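Local coordinates for ferritin heavy chain (Trichoplusia ni, PDB 1Z6O), which forms, together with light chains, a secreted iron-storage shell and probably oxidises ferrous iron before it is deposited as ferric mineral, at residues Thr16-Cys21 and Cys130-Phe136; Met25-Ile29 and Leu74-Leu78; Gly43-Ser47 and Ser100-Gly105; Arg124-Lys128 and Val142-Thr146. One frame throughout, in Å; residues are numbered along the deposited sequence.

Contact 1: residues Thr16-Cys21 and Cys130-Phe136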
# COMPACT_ATOMS: atom_id res chain seq x y z
N THR M 16 -20.16 -13.76 53.33
CA THR M 16 -19.86 -14.93 54.15
C THR M 16 -18.51 -15.12 54.81
O THR M 16 -18.31 -16.12 55.49
CB THR M 16 -20.11 -16.18 53.31
OG1 THR M 16 -19.27 -16.12 52.15
CG2 THR M 16 -21.57 -16.26 52.84
N MET M 17 -17.55 -14.22 54.61
CA MET M 17 -16.25 -14.44 55.23
C MET M 17 -16.37 -14.48 56.75
O MET M 17 -17.17 -13.76 57.35
CB MET M 17 -15.26 -13.33 54.84
CG MET M 17 -14.77 -13.45 53.40
SD MET M 17 -13.43 -12.26 53.08
CE MET M 17 -12.15 -12.90 54.18
N HIS M 18 -15.57 -15.34 57.38
CA HIS M 18 -15.59 -15.42 58.84
C HIS M 18 -14.45 -14.61 59.43
O HIS M 18 -13.47 -14.28 58.75
CB HIS M 18 -15.56 -16.88 59.31
CG HIS M 18 -16.92 -17.52 59.29
ND1 HIS M 18 -17.75 -17.46 58.18
CD2 HIS M 18 -17.61 -18.19 60.24
CE1 HIS M 18 -18.89 -18.06 58.46
NE2 HIS M 18 -18.83 -18.51 59.70
N ARG M 19 -14.59 -14.28 60.71
CA ARG M 19 -13.64 -13.43 61.41
C ARG M 19 -12.17 -13.79 61.43
O ARG M 19 -11.32 -12.93 61.19
CB ARG M 19 -14.13 -13.21 62.85
CG ARG M 19 -13.15 -12.46 63.75
CD ARG M 19 -13.84 -11.90 64.99
NE ARG M 19 -14.50 -10.62 64.70
CZ ARG M 19 -13.87 -9.45 64.63
NH1 ARG M 19 -12.56 -9.37 64.84
NH2 ARG M 19 -14.55 -8.35 64.33
N SER M 20 -11.84 -15.04 61.73
CA SER M 20 -10.44 -15.40 61.79
C SER M 20 -9.76 -15.20 60.43
O SER M 20 -8.66 -14.65 60.33
CB SER M 20 -10.30 -16.85 62.25
OG SER M 20 -8.95 -17.26 62.19
N CYS M 21 -10.42 -15.64 59.37
CA CYS M 21 -9.89 -15.50 58.02
C CYS M 21 -9.79 -14.00 57.65
O CYS M 21 -8.76 -13.54 57.15
CB CYS M 21 -10.82 -16.24 57.06
SG CYS M 21 -10.37 -16.10 55.30
N CYS M 130 -8.03 -19.53 56.97
CA CYS M 130 -9.21 -19.49 56.12
C CYS M 130 -9.76 -20.86 55.78
O CYS M 130 -10.96 -21.02 55.57
CB CYS M 130 -8.89 -18.70 54.84
SG CYS M 130 -8.53 -16.95 55.19
N GLU M 131 -8.88 -21.85 55.71
CA GLU M 131 -9.32 -23.20 55.37
C GLU M 131 -9.78 -24.00 56.58
O GLU M 131 -10.75 -24.74 56.50
CB GLU M 131 -8.17 -23.98 54.70
CG GLU M 131 -8.54 -25.43 54.37
CD GLU M 131 -7.56 -26.08 53.40
OE1 GLU M 131 -6.57 -26.68 53.86
OE2 GLU M 131 -7.78 -25.98 52.16
N ASP M 132 -9.08 -23.85 57.70
CA ASP M 132 -9.39 -24.66 58.87
C ASP M 132 -10.36 -24.15 59.91
O ASP M 132 -10.52 -24.77 60.95
CB ASP M 132 -8.08 -25.08 59.54
CG ASP M 132 -7.21 -25.93 58.61
OD1 ASP M 132 -7.77 -26.78 57.88
OD2 ASP M 132 -5.98 -25.76 58.63
N ASP M 133 -11.00 -23.02 59.65
CA ASP M 133 -11.99 -22.50 60.59
C ASP M 133 -13.09 -23.58 60.64
O ASP M 133 -13.67 -23.93 59.61
CB ASP M 133 -12.58 -21.19 60.06
CG ASP M 133 -13.54 -20.55 61.03
OD1 ASP M 133 -14.46 -21.25 61.51
OD2 ASP M 133 -13.38 -19.35 61.33
N SER M 134 -13.36 -24.12 61.82
CA SER M 134 -14.35 -25.19 61.93
C SER M 134 -15.75 -24.82 61.43
O SER M 134 -16.52 -25.69 61.03
CB SER M 134 -14.44 -25.68 63.39
OG SER M 134 -14.77 -24.61 64.27
N GLU M 135 -16.07 -23.53 61.43
CA GLU M 135 -17.39 -23.11 60.98
C GLU M 135 -17.50 -22.79 59.49
O GLU M 135 -18.61 -22.79 58.94
CB GLU M 135 -17.83 -21.87 61.75
CG GLU M 135 -17.92 -22.05 63.25
CD GLU M 135 -18.21 -20.75 63.97
OE1 GLU M 135 -17.37 -19.82 63.87
OE2 GLU M 135 -19.27 -20.64 64.62
N PHE M 136 -16.39 -22.53 58.82
CA PHE M 136 -16.47 -22.15 57.41
C PHE M 136 -15.12 -22.29 56.71
O PHE M 136 -14.17 -21.58 57.05
CB PHE M 136 -16.93 -20.68 57.33
CG PHE M 136 -17.28 -20.20 55.94
CD1 PHE M 136 -18.55 -20.42 55.41
CD2 PHE M 136 -16.34 -19.51 55.17
CE1 PHE M 136 -18.90 -19.94 54.13
CE2 PHE M 136 -16.67 -19.03 53.89
CZ PHE M 136 -17.95 -19.25 53.37
O HOH W 1 -13.66 -17.16 62.72
O HOH W 2 -12.32 -17.78 59.42

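Contact 2: residues Met25-Ile29 and Leu74-Leu78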
# COMPACT_ATOMS: atom_id res chain seq x y z
N MET M 25 -6.39 -11.78 56.79
CA MET M 25 -6.24 -11.02 55.54
C MET M 25 -5.87 -9.57 55.85
O MET M 25 -5.02 -8.99 55.17
CB MET M 25 -7.55 -11.05 54.74
CG MET M 25 -7.81 -12.37 54.03
SD MET M 25 -6.77 -12.50 52.53
CE MET M 25 -7.74 -11.45 51.39
N ARG M 26 -6.50 -8.98 56.87
CA ARG M 26 -6.19 -7.59 57.24
C ARG M 26 -4.73 -7.47 57.67
O ARG M 26 -4.05 -6.49 57.35
CB ARG M 26 -7.13 -7.12 58.37
CG ARG M 26 -8.61 -6.99 57.96
CD ARG M 26 -9.50 -6.60 59.17
NE ARG M 26 -9.07 -5.31 59.70
CZ ARG M 26 -9.58 -4.14 59.33
NH1 ARG M 26 -10.55 -4.09 58.44
NH2 ARG M 26 -9.07 -3.02 59.82
N GLN M 27 -4.25 -8.46 58.40
CA GLN M 27 -2.86 -8.45 58.85
C GLN M 27 -1.93 -8.60 57.64
O GLN M 27 -0.87 -7.98 57.57
CB GLN M 27 -2.62 -9.58 59.85
CG GLN M 27 -1.21 -9.62 60.41
CD GLN M 27 -1.10 -10.54 61.61
OE1 GLN M 27 -1.85 -10.41 62.59
NE2 GLN M 27 -0.15 -11.48 61.56
N GLN M 28 -2.32 -9.43 56.67
CA GLN M 28 -1.49 -9.62 55.48
C GLN M 28 -1.39 -8.31 54.67
O GLN M 28 -0.35 -8.00 54.11
CB GLN M 28 -2.08 -10.72 54.58
CG GLN M 28 -1.14 -11.14 53.43
CD GLN M 28 0.17 -11.70 53.96
OE1 GLN M 28 0.17 -12.45 54.93
NE2 GLN M 28 1.28 -11.35 53.32
N ILE M 29 -2.49 -7.56 54.61
CA ILE M 29 -2.49 -6.29 53.89
C ILE M 29 -1.44 -5.35 54.50
O ILE M 29 -0.67 -4.72 53.77
CB ILE M 29 -3.91 -5.67 53.91
CG1 ILE M 29 -4.81 -6.46 52.95
CG2 ILE M 29 -3.87 -4.18 53.50
CD1 ILE M 29 -6.33 -6.24 53.16
N LEU M 74 -5.39 -7.69 47.71
CA LEU M 74 -6.03 -8.28 48.89
C LEU M 74 -7.21 -7.42 49.32
O LEU M 74 -8.26 -7.93 49.72
CB LEU M 74 -5.02 -8.40 50.03
CG LEU M 74 -3.87 -9.38 49.74
CD1 LEU M 74 -2.83 -9.29 50.86
CD2 LEU M 74 -4.41 -10.82 49.63
N ILE M 75 -7.04 -6.10 49.26
CA ILE M 75 -8.12 -5.18 49.62
C ILE M 75 -9.29 -5.39 48.64
O ILE M 75 -10.46 -5.45 49.05
CB ILE M 75 -7.65 -3.71 49.56
CG1 ILE M 75 -6.69 -3.44 50.72
CG2 ILE M 75 -8.86 -2.75 49.61
CD1 ILE M 75 -5.92 -2.11 50.60
N GLU M 76 -9.00 -5.49 47.34
CA GLU M 76 -10.06 -5.70 46.35
C GLU M 76 -10.80 -7.01 46.61
O GLU M 76 -12.00 -7.11 46.37
CB GLU M 76 -9.50 -5.73 44.92
CG GLU M 76 -8.96 -4.38 44.44
CD GLU M 76 -10.06 -3.39 44.09
OE1 GLU M 76 -9.78 -2.17 44.07
OE2 GLU M 76 -11.21 -3.82 43.83
N TYR M 77 -10.09 -8.04 47.07
CA TYR M 77 -10.74 -9.32 47.34
C TYR M 77 -11.76 -9.12 48.47
O TYR M 77 -12.91 -9.56 48.38
CB TYR M 77 -9.71 -10.39 47.74
CG TYR M 77 -10.36 -11.75 47.85
CD1 TYR M 77 -10.39 -12.62 46.76
CD2 TYR M 77 -11.05 -12.12 49.01
CE1 TYR M 77 -11.12 -13.82 46.80
CE2 TYR M 77 -11.79 -13.31 49.06
CZ TYR M 77 -11.82 -14.15 47.95
OH TYR M 77 -12.60 -15.28 47.96
N LEU M 78 -11.35 -8.47 49.56
CA LEU M 78 -12.27 -8.24 50.67
C LEU M 78 -13.50 -7.44 50.21
O LEU M 78 -14.63 -7.74 50.60
CB LEU M 78 -11.56 -7.48 51.81
CG LEU M 78 -10.42 -8.23 52.52
CD1 LEU M 78 -9.85 -7.36 53.64
CD2 LEU M 78 -10.94 -9.56 53.10

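Contact 3: residues Gly43-Ser47 and Ser100-Gly105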
# COMPACT_ATOMS: atom_id res chain seq x y z
N GLY M 43 15.63 0.90 47.44
CA GLY M 43 15.78 1.68 46.21
C GLY M 43 16.51 2.99 46.51
O GLY M 43 17.40 3.41 45.76
N ALA M 44 16.14 3.64 47.60
CA ALA M 44 16.77 4.90 48.00
C ALA M 44 18.27 4.71 48.27
O ALA M 44 19.10 5.53 47.87
CB ALA M 44 16.09 5.46 49.26
N HIS M 45 18.62 3.62 48.96
CA HIS M 45 20.02 3.36 49.27
C HIS M 45 20.88 3.19 48.02
O HIS M 45 21.95 3.80 47.90
CB HIS M 45 20.15 2.10 50.14
CG HIS M 45 21.57 1.67 50.36
ND1 HIS M 45 22.38 2.23 51.33
CD2 HIS M 45 22.35 0.77 49.71
CE1 HIS M 45 23.58 1.69 51.27
NE2 HIS M 45 23.59 0.80 50.29
N PHE M 46 20.43 2.37 47.08
CA PHE M 46 21.23 2.16 45.88
C PHE M 46 21.22 3.32 44.90
O PHE M 46 22.00 3.34 43.95
CB PHE M 46 20.84 0.83 45.20
CG PHE M 46 21.24 -0.38 46.02
CD1 PHE M 46 20.32 -1.02 46.83
CD2 PHE M 46 22.58 -0.78 46.06
CE1 PHE M 46 20.72 -2.07 47.69
CE2 PHE M 46 23.00 -1.83 46.91
CZ PHE M 46 22.06 -2.47 47.72
N SER M 47 20.36 4.31 45.16
CA SER M 47 20.29 5.51 44.33
C SER M 47 21.33 6.55 44.79
O SER M 47 21.60 7.51 44.07
CB SER M 47 18.90 6.17 44.43
OG SER M 47 17.91 5.34 43.84
N SER M 100 17.75 0.77 56.71
CA SER M 100 17.91 1.79 55.69
C SER M 100 19.24 1.74 54.96
O SER M 100 19.49 2.52 54.04
CB SER M 100 17.73 3.18 56.31
OG SER M 100 18.74 3.43 57.26
N SER M 101 20.10 0.80 55.35
CA SER M 101 21.41 0.68 54.71
C SER M 101 21.82 -0.79 54.58
O SER M 101 21.44 -1.60 55.42
CB SER M 101 22.46 1.44 55.52
OG SER M 101 23.72 1.38 54.88
N TRP M 102 22.57 -1.10 53.53
CA TRP M 102 23.06 -2.46 53.26
C TRP M 102 24.52 -2.34 52.83
O TRP M 102 24.90 -1.37 52.17
CB TRP M 102 22.23 -3.12 52.13
CG TRP M 102 20.80 -3.37 52.55
CD1 TRP M 102 20.28 -4.51 53.10
CD2 TRP M 102 19.75 -2.39 52.61
NE1 TRP M 102 18.98 -4.30 53.51
CE2 TRP M 102 18.63 -3.00 53.22
CE3 TRP M 102 19.65 -1.04 52.21
CZ2 TRP M 102 17.43 -2.32 53.45
CZ3 TRP M 102 18.45 -0.36 52.44
CH2 TRP M 102 17.36 -1.00 53.06
N LYS M 103 25.35 -3.31 53.18
CA LYS M 103 26.77 -3.25 52.81
C LYS M 103 26.99 -3.30 51.30
O LYS M 103 27.87 -2.64 50.77
CB LYS M 103 27.54 -4.38 53.48
CG LYS M 103 27.57 -4.26 55.00
CD LYS M 103 28.35 -5.41 55.64
CE LYS M 103 28.26 -5.36 57.16
NZ LYS M 103 29.01 -6.48 57.80
N GLY M 104 26.18 -4.09 50.61
CA GLY M 104 26.32 -4.19 49.16
C GLY M 104 25.11 -4.89 48.57
O GLY M 104 24.14 -5.17 49.29
N GLY M 105 25.16 -5.18 47.28
CA GLY M 105 24.06 -5.85 46.61
C GLY M 105 23.73 -7.21 47.20
O GLY M 105 22.56 -7.56 47.32
O HOH W 3 21.72 4.35 52.99
O HOH W 4 25.84 -0.65 49.30

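Contact 4: residues Arg124-Lys128 and Val142-Thr146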
# COMPACT_ATOMS: atom_id res chain seq x y z
N ARG M 124 0.82 -18.58 53.86
CA ARG M 124 0.44 -19.96 54.17
C ARG M 124 -0.37 -19.97 55.48
O ARG M 124 -1.29 -20.78 55.64
CB ARG M 124 1.69 -20.86 54.27
CG ARG M 124 2.34 -21.18 52.88
CD ARG M 124 3.68 -21.93 53.05
NE ARG M 124 3.49 -23.01 54.00
CZ ARG M 124 2.96 -24.19 53.70
NH1 ARG M 124 2.61 -24.48 52.45
NH2 ARG M 124 2.68 -25.04 54.68
N ASN M 125 -0.04 -19.08 56.42
CA ASN M 125 -0.81 -19.01 57.66
C ASN M 125 -2.20 -18.41 57.43
O ASN M 125 -3.15 -18.76 58.13
CB ASN M 125 -0.05 -18.22 58.73
CG ASN M 125 1.05 -19.05 59.36
OD1 ASN M 125 0.88 -20.26 59.56
ND2 ASN M 125 2.17 -18.42 59.69
N VAL M 126 -2.34 -17.50 56.46
CA VAL M 126 -3.67 -16.95 56.16
C VAL M 126 -4.49 -18.11 55.55
O VAL M 126 -5.67 -18.30 55.87
CB VAL M 126 -3.60 -15.81 55.11
CG1 VAL M 126 -5.03 -15.31 54.78
CG2 VAL M 126 -2.75 -14.64 55.66
N ILE M 127 -3.86 -18.88 54.67
CA ILE M 127 -4.53 -20.01 54.05
C ILE M 127 -5.03 -20.98 55.14
O ILE M 127 -6.18 -21.44 55.11
CB ILE M 127 -3.57 -20.74 53.07
CG1 ILE M 127 -3.42 -19.90 51.79
CG2 ILE M 127 -4.10 -22.15 52.74
CD1 ILE M 127 -2.27 -20.37 50.89
N LYS M 128 -4.17 -21.30 56.11
CA LYS M 128 -4.56 -22.20 57.19
C LYS M 128 -5.76 -21.65 57.97
O LYS M 128 -6.71 -22.38 58.25
CB LYS M 128 -3.42 -22.42 58.19
CG LYS M 128 -2.20 -23.10 57.65
CD LYS M 128 -1.23 -23.43 58.78
CE LYS M 128 0.13 -23.88 58.24
NZ LYS M 128 0.89 -22.75 57.61
N VAL M 142 -8.95 -19.44 49.75
CA VAL M 142 -7.79 -20.32 49.89
C VAL M 142 -7.18 -20.58 48.50
O VAL M 142 -5.96 -20.52 48.31
CB VAL M 142 -8.21 -21.65 50.56
CG1 VAL M 142 -7.11 -22.72 50.39
CG2 VAL M 142 -8.48 -21.38 52.06
N ASP M 143 -8.05 -20.85 47.54
CA ASP M 143 -7.63 -21.11 46.16
C ASP M 143 -6.95 -19.89 45.54
O ASP M 143 -5.93 -20.00 44.85
CB ASP M 143 -8.85 -21.48 45.31
CG ASP M 143 -8.51 -21.65 43.84
OD1 ASP M 143 -7.95 -22.70 43.53
OD2 ASP M 143 -8.77 -20.74 43.03
N TYR M 144 -7.51 -18.71 45.79
CA TYR M 144 -6.95 -17.46 45.28
C TYR M 144 -5.55 -17.21 45.85
O TYR M 144 -4.60 -16.87 45.12
CB TYR M 144 -7.87 -16.30 45.64
CG TYR M 144 -7.39 -14.96 45.15
CD1 TYR M 144 -7.19 -14.72 43.78
CD2 TYR M 144 -7.16 -13.91 46.03
CE1 TYR M 144 -6.79 -13.48 43.31
CE2 TYR M 144 -6.76 -12.65 45.58
CZ TYR M 144 -6.57 -12.45 44.22
OH TYR M 144 -6.19 -11.21 43.75
N LEU M 145 -5.40 -17.36 47.16
CA LEU M 145 -4.10 -17.14 47.80
C LEU M 145 -3.08 -18.17 47.33
O LEU M 145 -1.90 -17.87 47.19
CB LEU M 145 -4.23 -17.23 49.33
CG LEU M 145 -5.06 -16.10 49.95
CD1 LEU M 145 -5.30 -16.38 51.43
CD2 LEU M 145 -4.34 -14.76 49.76
N THR M 146 -3.53 -19.40 47.11
CA THR M 146 -2.62 -20.45 46.69
C THR M 146 -2.17 -20.31 45.23
O THR M 146 -0.98 -20.35 44.93
CB THR M 146 -3.27 -21.85 46.87
OG1 THR M 146 -3.63 -22.04 48.24
CG2 THR M 146 -2.28 -22.94 46.46

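Contact 1: residues Thr16-Cys21 and Cys130-Phe136
H18 lies flat against the start of the F136 side chain. F136 CB stands over the centre of the imidazole in a CH-pi contact, 3.5 Å from the ring centroid. The two rings are almost parallel (planes 5° apart) but slid so far that they barely overlap. The F136 ring has the carbonyl oxygen of T16 over its own face. H18 ND1 donates to T16 O (3.1 Å), and that oxygen lies close to the imidazole plane, which would help to fix the ring's rotation. T16 OG1 comes to 3.6 Å from F136 CZ, while its hydrogen bond goes to R81. Covalent closure comes from C21 and C130, whose SG atoms are 2.0 Å apart with a torsion of 90° about the S-S bond. D133 bridges the gap through water: its OD2 accepts from two waters that take the N-H groups of S20 and C21, and its OD1 takes E135 N in an Asx turn. The disulfide thus ties the first turn of helix 19-47 to the final turn of helix 105-132, while L141 of helix 139-168 packs against both cysteines and R124 of a neighbouring copy makes a cation-pi contact with F136.

Contact 2: residues Met25-Ile29 and Leu74-Leu78
The phenol of Y77 and the thioether of M25 meet where M25 CE comes obliquely to Y77 CD2, at 4.1 Å. Y144 of helix 139-168 supplies the ring that meets Y77, its plane turned by about 20°, and the Y77 hydroxyl is hydrogen-bonded to H140 and R81. The other flat group, the amide of Q28, turns away from this interface: OE1 is bonded to S122 and NE2 to E32, so that only the aliphatic part touches, with Q28 CG 3.6 Å from L74 CD1. L74 is the hub of the apolar layer. Its CB lies 3.5 Å from I29 CG1, where the two side chains lie alongside, pointing opposite ways. Its methyls divide the neighbours, CD1 going to Q28 and CD2 to M25 CE (3.8 Å). M25 is folded at both chi2 and chi3, which curls the methyl back among L74, Y77 and L78. Next to it, I29 CD1 reaches I75 CG1 and, tip to tip, L78 CD1, both at 3.7 Å. The axes of segments 25-29 and 74-78 run antiparallel at 153°, 10.2 Å apart. No hydrogen bond crosses between the segments, so they are joined by apolar packing, aliphatic for the most part, with the M25 thioether and the Y77 ring at one side, while the polar ends of Q28 and Y77 find partners on other parts of the chain. This greasy layer borders the iron site: Q28 bonds to E32, a ligand of the bound ferric ion, and is thus a second-shell residue that may help to orient that carboxylate.

Contact 3: residues Gly43-Ser47 and Ser100-Gly105
H45 and W102 form the close part of this contact, an offset edge-to-face pair in which the indole turns its edge toward the imidazole face. The planes are 74° apart and the ring centroids 5.7 Å; H45 CB lies near the indole plane, 3.8 Å from W102 CZ3. With CG anti to the backbone N (chi1 173°), the imidazole extends from helix 19-47 across the loop backbone, and W102 N lies above its face toward the rim. F46 packs alongside: H45 CD2 sits over the centre of its ring, and G104 O meets the ring edge, 3.8 Å from F46 CZ. The other side is looser and watery. One water joins H45 ND1 (2.8 Å) to the carbonyl oxygen of S100, and a second sits 2.9 Å from H45 NE2 and makes a weak bond to K103 O, so both imidazole nitrogens meet solvent in the ring plane. The contact joins the C-terminal part of helix 19-47 to the long connection leading into helix 105-132, with G104 at that helix's N-cap position. W102 NE1 is hydrogen-bonded to H111 of the same helix, F46 meets F56 of helix 54-80, and E179 of helix 175-186 accepts from G105 N.

Contact 4: residues Arg124-Lys128 and Val142-Thr146
I127 packs against L145 and V142 and carries most of the apolar contact. Its CG1 lies 3.7 Å from L145 CB, where the two side chains run antiparallel to one another. The I127 and V142 side chains cross at about a right angle, with I127 CG2 3.9 Å from V142 CG1. L145 turns its CD1 methyl to the other neighbour, coming to 3.5 Å from V126 CG1. V142 CG2 closes on the backbone instead, 3.8 Å from I127 O. Among the touching residues, the side-chain hydrogen bond is that of T146, made within its own helix. T146 OG1 donates to V142 O at 2.8 Å, from above the carbonyl plane, and T146 N reaches the same oxygen from the opposite face, so that the carbonyl is gripped twice. This bond within the helix satisfies the buried hydroxyl, allowing I127 CD1 to pack against T146 OG1 at 3.4 Å. That methyl is carried there by an extended chain, with chi2 at 167°. Surrounding layers include M25 and Q28 against V126, and L74 against L145. On the outer side, Y139 of a neighbouring copy packs on I127 and D143 of that copy on T146. The axes of segments 124-128 and 142-146, 9.6 Å apart at 167° on helices joined by a short turn, make this an antiparallel helical hairpin, the second pair of the four-helix bundle that defines the ferritin-like domain.

Contacts 2 and 4 are wholly buried and almost purely aliphatic. Each joins an antiparallel helix pair of the bundle, and they touch through L74 with L145, M25 with V126 and Y77 with Y144, forming one continuous core beside the iron site. Contacts 1 and 3 are partly buried and lie on opposite sides of the chain's centre, about 41 Å apart between centres. Both involve helix 19-47, near its start and its end respectively, and both combine a histidine-aromatic pair with bridging waters; only contact 1 adds a covalent bond. Contact 1 also borders the core, through M17 against L78 and C130 against V142, whereas contact 3 touches none of the others.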